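Local coordinates for protein Rab GDP-dissociation inhibitor (Saccharomyces cerevisiae, PDB 2BCG) that inhibits GDP dissociation from the Rab GTPase Sec4, is essential in the yeast secretory pathway, and extracts GDP-bound Ypt7 from vacuolar membranes, at residues A[111-116]-A[352-357]; A[83-88]-A[234-239]; A[53-58]-A[70-75]. One frame throughout, in Å; residues are numbered along the deposited sequence. Where two conformers were deposited one is given.

One segment of each of contacts 1 and 2 supplies a strand (112-114 and 234-237) to a three-stranded antiparallel sheet, where the two are neighbours; the contact centres are about 8 Å apart. Backbone pairs tie them: Asp111 O to Met238 N at 2.9 Å, and His354 O to Tyr239 N at 2.8 Å. Contact 3 lies farther out, its centre about 18 Å from that of contact 2, and joins it through Val84 N and Val53 O (2.8 Å). It does not touch contact 1. Residues 108-114 and 236-261 interact with YPT1, so contacts 1 and 2 contribute residues to the Rab-binding surface. The side chain of Gln114 is about 11 Å from a bound geranylgeranyl group.

Contact 1: residues A[111-116]-A[352-357]; sequences DFKQVS and DAHNVC
CD of Lys113 lies over one face of the His354 imidazole, toward its rim, while the carbonyl oxygens of Lys113 and Gln114 lie in the ring plane at its edge. The lysine methylene makes a CH-pi contact: Lys113 CD is 4.3 Å from the centroid of the His354 ring and 18° off its normal. His354 was deposited in two conformers, and the CH-pi contact describes the one given. This joins an outer strand of a three-stranded antiparallel sheet, 112-114, to the loop between strands 345-351 and 362-369. Tyr236, on the middle strand, meets the same imidazole edge-to-face.

Beyond CG the lysine chain runs extended, which carries its aliphatic part past the ring and its ammonium to the loop backbone. The strand belongs to a region that interacts with YPT1, and Phe112 makes backbone hydrogen bonds to the partner protein chain. Across the contact there is one hydrogen bond: Lys113 NZ donates to Ala353 O over 2.7 Å, approaching in the carbonyl plane on a lone pair, with a C=O...N angle of 143°.

Contact 2: residues A[83-88]-A[234-239]; sequences NVDLIP and YLYPMY
Tyr236 reaches Asp85 with the far end of its ring, and its path can be traced outward from CB. CG stands anti to the backbone N (chi1 -175°), which swings the ring off its strand toward residues 83-85. Close to the backbone, CD of Pro237 sits 3.5 Å above one ring face, near the rim. The first contact across the segments comes at CE1, 3.3 Å from Asp85 OD2, and CZ is equally near that oxygen. At the tip, Tyr236 OH donates to Asp85 OD2 in a very short hydrogen bond of 2.5 Å. The acceptor lies in the ring plane, although the carboxylate is turned 50° from the ring.

Strand 234-237 is the middle of a three-stranded antiparallel sheet, whereas strand 84-85 pairs with 52-53 in a separate two-stranded one; the tyrosine therefore bridges two small sheets. A water joins the same groups, donating to Tyr236 OH (3.0 Å) and to Asn83 O and accepting from Asp85 N. The other carboxylate oxygen, OD1, takes bonds from Ser52 OG and Leu241 N, so both oxygens are gripped.

Farther along, Asn83 CB packs against Tyr239 O at 3.1 Å. Its amide runs beside the Tyr239 ring with the two planes 86° apart, and ND2 comes to the ring edge, 3.9 Å from CD1. That nitrogen donates to Asn355 O, and Asn83 OD1 is hydrogen-bonded to a basic side chain of the partner protein chain.

Contact 3: residues A[53-58]-A[70-75]; sequences VTLSQL and EERESK
Arg72 lies against Ser56 and Leu55 in the close-packed half of this contact, which joins two consecutive helices, 55-62 and 69-76, near the start of the first. CB of Ser56 sits 3.3 Å above one face of the Arg72 guanidinium, toward its rim, with Ser56 CB to Arg72 NH1 at 3.4 Å. Arg72 was modelled in two conformers, so this face contact describes one of them. A bend at chi3 (58°) in an otherwise extended chain turns the guanidinium flat over the serine. Lower on the chain, Arg72 CD meets Leu55 CG at 4.2 Å as the two side chains slide past each other in opposite directions. Leu55 is buried, with Trp82, Ile316 and Phe393 also touching it.

The outward side of helix 69-76 is looser. Glu70, Ser74 and Lys75 are exposed, and in the conformer given, Lys75 NZ pairs with Glu71 OE1 at 3.5 Å within the helix. On the other segment the helix start is closed by Thr54 at the N-cap: Gln57 N donates to Thr54 OG1 over 3.2 Å, with an N-H...O angle of 162°.

No hydrogen bond links the two segments directly. Their polar groups converge instead on Asp79, whose OD1 is hydrogen-bonded to Ser56 OG and whose OD2 forms a long, weak ion pair with Arg72 NE. The carboxylate, close to a helix N-terminus and a guanidinium, would be expected to remain ionised, while the two segments themselves meet through carbon atoms and a flat cationic face.

Contact 1: residues A[111-116]-A[352-357]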
loop_
_atom_site.group_PDB
_atom_site.type_symbol
_atom_site.label_atom_id
_atom_site.label_comp_id
_atom_site.label_asym_id
_atom_site.label_seq_id
_atom_site.Cartn_x
_atom_site.Cartn_y
_atom_site.Cartn_z
ATOM N N ASP A 111 5.953 -3.064 -5.033
ATOM C CA ASP A 111 7.416 -2.835 -5.145
ATOM C C ASP A 111 7.819 -1.621 -4.319
ATOM O O ASP A 111 7.005 -0.702 -4.178
ATOM C CB ASP A 111 7.775 -2.572 -6.592
ATOM C CG ASP A 111 7.637 -3.818 -7.470
ATOM O OD1 ASP A 111 7.995 -4.923 -7.021
ATOM O OD2 ASP A 111 7.210 -3.670 -8.623
ATOM N N PHE A 112 9.078 -1.571 -3.867
ATOM C CA PHE A 112 9.559 -0.493 -2.977
ATOM C C PHE A 112 10.834 0.108 -3.466
ATOM O O PHE A 112 11.675 -0.625 -3.980
ATOM C CB PHE A 112 9.749 -1.014 -1.554
ATOM C CG PHE A 112 8.460 -1.519 -0.946
ATOM C CD1 PHE A 112 8.045 -2.837 -1.144
ATOM C CD2 PHE A 112 7.654 -0.680 -0.201
ATOM C CE1 PHE A 112 6.874 -3.313 -0.607
ATOM C CE2 PHE A 112 6.454 -1.152 0.322
ATOM C CZ PHE A 112 6.074 -2.466 0.112
ATOM N N LYS A 113 10.986 1.422 -3.277
ATOM C CA LYS A 113 12.280 2.085 -3.499
ATOM C C LYS A 113 12.719 2.766 -2.201
ATOM O O LYS A 113 11.908 3.160 -1.386
ATOM C CB LYS A 113 12.224 3.191 -4.577
ATOM C CG LYS A 113 11.948 2.774 -5.962
ATOM C CD LYS A 113 12.421 3.872 -6.889
ATOM C CE LYS A 113 12.581 3.292 -8.278
ATOM N NZ LYS A 113 12.395 4.346 -9.313
ATOM N N GLN A 114 14.027 2.920 -2.025
ATOM C CA GLN A 114 14.543 3.690 -0.895
ATOM C C GLN A 114 14.208 5.161 -1.019
ATOM O O GLN A 114 14.274 5.741 -2.101
ATOM C CB GLN A 114 16.059 3.583 -0.833
ATOM C CG GLN A 114 16.546 2.192 -0.527
ATOM C CD GLN A 114 18.057 2.175 -0.358
ATOM O OE1 GLN A 114 18.800 1.719 -1.240
ATOM N NE2 GLN A 114 18.518 2.712 0.754
ATOM N N VAL A 115 13.939 5.780 0.114
ATOM C CA VAL A 115 13.847 7.253 0.160
ATOM C C VAL A 115 15.295 7.791 0.267
ATOM O O VAL A 115 16.115 7.225 0.997
ATOM C CB VAL A 115 12.969 7.649 1.382
ATOM C CG1 VAL A 115 13.028 9.154 1.666
ATOM C CG2 VAL A 115 11.503 7.161 1.175
ATOM N N SER A 116 15.606 8.854 -0.470
ATOM C CA SER A 116 17.023 9.311 -0.595
ATOM C C SER A 116 17.678 9.806 0.683
ATOM O O SER A 116 18.919 9.690 0.860
ATOM C CB SER A 116 17.146 10.399 -1.661
ATOM O OG SER A 116 16.478 9.985 -2.827
ATOM N N ASP A 352 8.242 11.567 -9.651
ATOM C CA ASP A 352 7.981 10.646 -10.762
ATOM C C ASP A 352 8.757 9.325 -10.584
ATOM O O ASP A 352 8.382 8.293 -11.179
ATOM C CB ASP A 352 8.076 11.302 -12.185
ATOM C CG ASP A 352 9.520 11.462 -12.703
ATOM O OD1 ASP A 352 9.713 12.268 -13.653
ATOM O OD2 ASP A 352 10.443 10.810 -12.201
ATOM N N ALA A 353 9.828 9.335 -9.770
ATOM C CA ALA A 353 10.637 8.128 -9.528
ATOM C C ALA A 353 9.849 7.016 -8.839
ATOM O O ALA A 353 10.238 5.846 -8.869
ATOM C CB ALA A 353 11.877 8.467 -8.695
ATOM N N HIS A 354 8.759 7.409 -8.178
ATOM C CA HIS A 354 7.912 6.478 -7.437
ATOM C C HIS A 354 6.554 6.329 -8.138
ATOM O O HIS A 354 5.653 5.717 -7.559
ATOM C CB HIS A 354 7.830 6.842 -5.905
ATOM C CG HIS A 354 9.047 6.464 -5.062
ATOM N ND1 HIS A 354 10.064 7.350 -4.770
ATOM C CD2 HIS A 354 9.345 5.331 -4.369
ATOM C CE1 HIS A 354 10.950 6.778 -3.973
ATOM N NE2 HIS A 354 10.533 5.551 -3.705
ATOM N N ASN A 355 6.415 6.818 -9.377
ATOM C CA ASN A 355 5.170 6.660 -10.168
ATOM C C ASN A 355 3.936 7.264 -9.497
ATOM O O ASN A 355 2.838 6.690 -9.539
ATOM C CB ASN A 355 4.925 5.182 -10.551
ATOM C CG ASN A 355 6.013 4.620 -11.473
ATOM O OD1 ASN A 355 6.116 3.388 -11.661
ATOM N ND2 ASN A 355 6.808 5.498 -12.052
ATOM N N VAL A 356 4.128 8.403 -8.834
ATOM C CA VAL A 356 3.017 9.052 -8.157
ATOM C C VAL A 356 2.580 10.351 -8.806
ATOM O O VAL A 356 1.567 10.886 -8.434
ATOM C CB VAL A 356 3.330 9.293 -6.665
ATOM C CG1 VAL A 356 3.399 7.938 -5.938
ATOM C CG2 VAL A 356 4.634 10.098 -6.514
ATOM N N CYS A 357 3.350 10.848 -9.773
ATOM C CA CYS A 357 2.992 12.061 -10.508
ATOM C C CYS A 357 3.621 11.982 -11.890
ATOM O O CYS A 357 4.520 11.175 -12.121
ATOM C CB CYS A 357 3.413 13.340 -9.748
ATOM S SG CYS A 357 5.158 13.419 -9.351
#

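Contact 2: residues A[83-88]-A[234-239]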
loop_
_atom_site.group_PDB
_atom_site.type_symbol
_atom_site.label_atom_id
_atom_site.label_comp_id
_atom_site.label_asym_id
_atom_site.label_seq_id
_atom_site.Cartn_x
_atom_site.Cartn_y
_atom_site.Cartn_z
ATOM N N ASN A 83 -0.880 9.350 -8.468
ATOM C CA ASN A 83 -1.325 8.487 -7.366
ATOM C C ASN A 83 -0.873 9.220 -6.109
ATOM O O ASN A 83 0.229 9.017 -5.617
ATOM C CB ASN A 83 -0.645 7.114 -7.420
ATOM C CG ASN A 83 -1.003 6.354 -8.672
ATOM O OD1 ASN A 83 -2.132 5.880 -8.801
ATOM N ND2 ASN A 83 -0.057 6.260 -9.621
ATOM N N VAL A 84 -1.710 10.128 -5.654
ATOM C CA VAL A 84 -1.311 11.060 -4.627
ATOM C C VAL A 84 -1.826 10.639 -3.258
ATOM O O VAL A 84 -3.042 10.572 -3.056
ATOM C CB VAL A 84 -1.846 12.468 -4.960
ATOM C CG1 VAL A 84 -1.419 13.472 -3.879
ATOM C CG2 VAL A 84 -1.442 12.875 -6.373
ATOM N N ASP A 85 -0.899 10.349 -2.344
ATOM C CA ASP A 85 -1.265 9.972 -0.971
ATOM C C ASP A 85 -2.094 11.083 -0.329
ATOM O O ASP A 85 -1.745 12.280 -0.379
ATOM C CB ASP A 85 -0.010 9.770 -0.117
ATOM C CG ASP A 85 0.878 8.655 -0.616
ATOM O OD1 ASP A 85 0.398 7.722 -1.304
ATOM O OD2 ASP A 85 2.089 8.725 -0.295
ATOM N N LEU A 86 -3.178 10.685 0.330
ATOM C CA LEU A 86 -3.914 11.646 1.143
ATOM C C LEU A 86 -3.238 11.853 2.507
ATOM O O LEU A 86 -3.364 12.915 3.112
ATOM C CB LEU A 86 -5.338 11.140 1.336
ATOM C CG LEU A 86 -6.208 11.038 0.049
ATOM C CD1 LEU A 86 -7.546 10.398 0.357
ATOM C CD2 LEU A 86 -6.473 12.399 -0.528
ATOM N N ILE A 87 -2.539 10.803 2.973
ATOM C CA ILE A 87 -1.877 10.819 4.275
ATOM C C ILE A 87 -0.424 10.328 4.132
ATOM O O ILE A 87 -0.208 9.162 3.800
ATOM C CB ILE A 87 -2.635 9.961 5.333
ATOM C CG1 ILE A 87 -4.047 10.508 5.505
ATOM C CG2 ILE A 87 -1.811 9.932 6.654
ATOM C CD1 ILE A 87 -4.869 9.762 6.556
ATOM N N PRO A 88 0.560 11.216 4.366
ATOM C CA PRO A 88 1.926 10.809 4.077
ATOM C C PRO A 88 2.486 9.815 5.109
ATOM O O PRO A 88 2.365 10.015 6.315
ATOM C CB PRO A 88 2.683 12.149 4.084
ATOM C CG PRO A 88 1.918 12.986 5.065
ATOM C CD PRO A 88 0.483 12.599 4.890
ATOM N N TYR A 234 14.235 4.756 5.388
ATOM C CA TYR A 234 12.880 4.597 4.824
ATOM C C TYR A 234 12.785 3.961 3.473
ATOM O O TYR A 234 13.631 4.200 2.593
ATOM C CB TYR A 234 12.219 5.965 4.679
ATOM C CG TYR A 234 12.153 6.786 5.934
ATOM C CD1 TYR A 234 11.500 6.297 7.061
ATOM C CD2 TYR A 234 12.631 8.090 5.959
ATOM C CE1 TYR A 234 11.414 7.045 8.221
ATOM C CE2 TYR A 234 12.543 8.857 7.113
ATOM C CZ TYR A 234 11.919 8.341 8.246
ATOM O OH TYR A 234 11.808 9.123 9.381
ATOM N N LEU A 235 11.675 3.245 3.293
ATOM C CA LEU A 235 11.214 2.792 1.975
ATOM C C LEU A 235 9.855 3.450 1.607
ATOM O O LEU A 235 9.156 3.923 2.476
ATOM C CB LEU A 235 11.037 1.270 1.989
ATOM C CG LEU A 235 12.206 0.385 2.454
ATOM C CD1 LEU A 235 11.802 -1.090 2.486
ATOM C CD2 LEU A 235 13.425 0.623 1.540
ATOM N N TYR A 236 9.521 3.438 0.321
ATOM C CA TYR A 236 8.250 3.995 -0.156
ATOM C C TYR A 236 7.763 3.123 -1.331
ATOM O O TYR A 236 8.561 2.744 -2.173
ATOM C CB TYR A 236 8.420 5.457 -0.595
ATOM C CG TYR A 236 7.110 6.116 -0.997
ATOM C CD1 TYR A 236 6.258 6.661 -0.036
ATOM C CD2 TYR A 236 6.707 6.152 -2.347
ATOM C CE1 TYR A 236 5.030 7.211 -0.396
ATOM C CE2 TYR A 236 5.489 6.715 -2.705
ATOM C CZ TYR A 236 4.655 7.226 -1.735
ATOM O OH TYR A 236 3.465 7.779 -2.150
ATOM N N PRO A 237 6.470 2.786 -1.368
ATOM C CA PRO A 237 5.964 1.939 -2.465
ATOM C C PRO A 237 5.822 2.650 -3.808
ATOM O O PRO A 237 5.278 3.767 -3.893
ATOM C CB PRO A 237 4.563 1.528 -1.993
ATOM C CG PRO A 237 4.137 2.637 -1.087
ATOM C CD PRO A 237 5.403 3.158 -0.420
ATOM N N MET A 238 6.236 1.960 -4.868
ATOM C CA MET A 238 5.947 2.405 -6.225
ATOM C C MET A 238 4.424 2.455 -6.407
ATOM O O MET A 238 3.681 1.522 -5.990
ATOM C CB MET A 238 6.557 1.419 -7.241
ATOM C CG MET A 238 8.066 1.312 -7.203
ATOM S SD MET A 238 8.878 2.889 -7.535
ATOM C CE MET A 238 8.383 3.096 -9.257
ATOM N N TYR A 239 3.986 3.546 -7.030
ATOM C CA TYR A 239 2.573 3.885 -7.268
ATOM C C TYR A 239 1.793 4.352 -6.033
ATOM O O TYR A 239 0.585 4.588 -6.118
ATOM C CB TYR A 239 1.797 2.760 -7.964
ATOM C CG TYR A 239 2.323 2.340 -9.294
ATOM C CD1 TYR A 239 2.127 3.111 -10.455
ATOM C CD2 TYR A 239 3.032 1.164 -9.400
ATOM C CE1 TYR A 239 2.609 2.661 -11.703
ATOM C CE2 TYR A 239 3.493 0.703 -10.611
ATOM C CZ TYR A 239 3.304 1.459 -11.743
ATOM O OH TYR A 239 3.793 0.981 -12.915
HETATM O O HOH W 1 1.790 9.884 -3.484
#

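Contact 3: residues A[53-58]-A[70-75]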
loop_
_atom_site.group_PDB
_atom_site.type_symbol
_atom_site.label_atom_id
_atom_site.label_comp_id
_atom_site.label_asym_id
_atom_site.label_seq_id
_atom_site.Cartn_x
_atom_site.Cartn_y
_atom_site.Cartn_z
ATOM N N VAL A 53 -4.912 8.988 -4.560
ATOM C CA VAL A 53 -5.973 9.359 -5.492
ATOM C C VAL A 53 -5.425 10.063 -6.733
ATOM O O VAL A 53 -4.266 10.513 -6.767
ATOM C CB VAL A 53 -6.997 10.269 -4.786
ATOM C CG1 VAL A 53 -7.608 9.553 -3.554
ATOM C CG2 VAL A 53 -6.356 11.596 -4.392
ATOM N N THR A 54 -6.262 10.134 -7.768
ATOM C CA THR A 54 -5.882 10.841 -8.973
ATOM C C THR A 54 -5.924 12.360 -8.785
ATOM O O THR A 54 -6.432 12.871 -7.790
ATOM C CB THR A 54 -6.833 10.511 -10.149
ATOM O OG1 THR A 54 -8.166 10.972 -9.824
ATOM C CG2 THR A 54 -6.804 9.034 -10.466
ATOM N N LEU A 55 -5.379 13.081 -9.769
ATOM C CA LEU A 55 -5.400 14.519 -9.726
ATOM C C LEU A 55 -6.820 15.067 -9.821
ATOM O O LEU A 55 -7.194 15.940 -9.047
ATOM C CB LEU A 55 -4.438 15.099 -10.766
ATOM C CG LEU A 55 -4.134 16.586 -10.720
ATOM C CD1 LEU A 55 -3.693 17.077 -9.317
ATOM C CD2 LEU A 55 -3.014 16.787 -11.685
ATOM N N SER A 56 -7.632 14.503 -10.708
ATOM C CA SER A 56 -9.041 14.952 -10.752
ATOM C C SER A 56 -9.737 14.775 -9.398
ATOM O O SER A 56 -10.463 15.684 -8.932
ATOM C CB SER A 56 -9.826 14.341 -11.925
ATOM O OG SER A 56 -9.866 12.936 -11.798
ATOM N N GLN A 57 -9.475 13.640 -8.726
ATOM C CA GLN A 57 -10.012 13.436 -7.379
ATOM C C GLN A 57 -9.500 14.404 -6.331
ATOM O O GLN A 57 -10.201 14.794 -5.395
ATOM C CB GLN A 57 -9.781 11.995 -6.911
ATOM C CG GLN A 57 -10.952 11.142 -7.186
ATOM C CD GLN A 57 -12.253 11.744 -6.600
ATOM O OE1 GLN A 57 -12.331 12.095 -5.401
ATOM N NE2 GLN A 57 -13.264 11.898 -7.460
ATOM N N LEU A 58 -8.237 14.800 -6.482
ATOM C CA LEU A 58 -7.700 15.800 -5.613
ATOM C C LEU A 58 -8.480 17.132 -5.742
ATOM O O LEU A 58 -8.727 17.811 -4.739
ATOM C CB LEU A 58 -6.211 15.968 -5.932
ATOM C CG LEU A 58 -5.213 16.115 -4.821
ATOM C CD1 LEU A 58 -5.307 15.047 -3.736
ATOM C CD2 LEU A 58 -3.840 16.174 -5.437
ATOM N N GLU A 70 -9.270 19.361 -19.942
ATOM C CA GLU A 70 -8.279 19.916 -20.881
ATOM C C GLU A 70 -7.250 20.808 -20.195
ATOM O O GLU A 70 -6.063 20.716 -20.509
ATOM C CB GLU A 70 -8.941 20.665 -22.051
ATOM C CG GLU A 70 -9.721 19.764 -23.009
ATOM C CD GLU A 70 -10.956 19.155 -22.364
ATOM O OE1 GLU A 70 -11.569 19.825 -21.506
ATOM O OE2 GLU A 70 -11.312 18.006 -22.715
ATOM N N GLU A 71 -7.698 21.679 -19.286
ATOM C CA GLU A 71 -6.764 22.507 -18.520
ATOM C C GLU A 71 -5.854 21.641 -17.634
ATOM O O GLU A 71 -4.635 21.845 -17.593
ATOM C CB GLU A 71 -7.492 23.540 -17.666
ATOM C CG GLU A 71 -6.521 24.476 -16.919
ATOM C CD GLU A 71 -7.200 25.577 -16.104
ATOM O OE1 GLU A 71 -6.503 26.184 -15.262
ATOM O OE2 GLU A 71 -8.415 25.844 -16.284
ATOM N N ARG A 72 -6.465 20.683 -16.939
ATOM C CA ARG A 72 -5.736 19.771 -16.048
ATOM C C ARG A 72 -4.663 19.007 -16.815
ATOM O O ARG A 72 -3.506 18.966 -16.396
ATOM C CB ARG A 72 -6.719 18.811 -15.363
ATOM C CG ARG A 72 -6.144 18.061 -14.139
ATOM C CD ARG A 72 -7.162 17.094 -13.527
ATOM N NE ARG A 72 -7.633 16.108 -14.500
ATOM C CZ ARG A 72 -8.901 15.941 -14.865
ATOM N NH1 ARG A 72 -9.875 16.677 -14.332
ATOM N NH2 ARG A 72 -9.196 15.014 -15.762
ATOM N N GLU A 73 -5.044 18.428 -17.956
ATOM C CA GLU A 73 -4.093 17.647 -18.745
ATOM C C GLU A 73 -2.978 18.502 -19.337
ATOM O O GLU A 73 -1.823 18.085 -19.350
ATOM C CB GLU A 73 -4.800 16.766 -19.787
ATOM C CG GLU A 73 -5.766 15.766 -19.119
ATOM C CD GLU A 73 -6.320 14.696 -20.050
ATOM O OE1 GLU A 73 -6.723 13.623 -19.533
ATOM O OE2 GLU A 73 -6.364 14.926 -21.281
ATOM N N SER A 74 -3.297 19.712 -19.793
ATOM C CA SER A 74 -2.242 20.573 -20.320
ATOM C C SER A 74 -1.213 20.971 -19.256
ATOM O O SER A 74 -0.013 21.044 -19.540
ATOM C CB SER A 74 -2.821 21.808 -21.037
ATOM O OG SER A 74 -3.548 22.627 -20.140
ATOM N N LYS A 75 -1.674 21.180 -18.018
ATOM C CA LYS A 75 -0.800 21.585 -16.914
ATOM C C LYS A 75 -0.076 20.389 -16.286
ATOM O O LYS A 75 1.102 20.474 -15.916
ATOM C CB LYS A 75 -1.645 22.302 -15.857
ATOM C CG LYS A 75 -0.935 23.363 -15.058
ATOM C CD LYS A 75 -1.929 24.214 -14.263
ATOM C CE LYS A 75 -2.615 25.269 -15.138
ATOM N NZ LYS A 75 -3.099 26.446 -14.351
#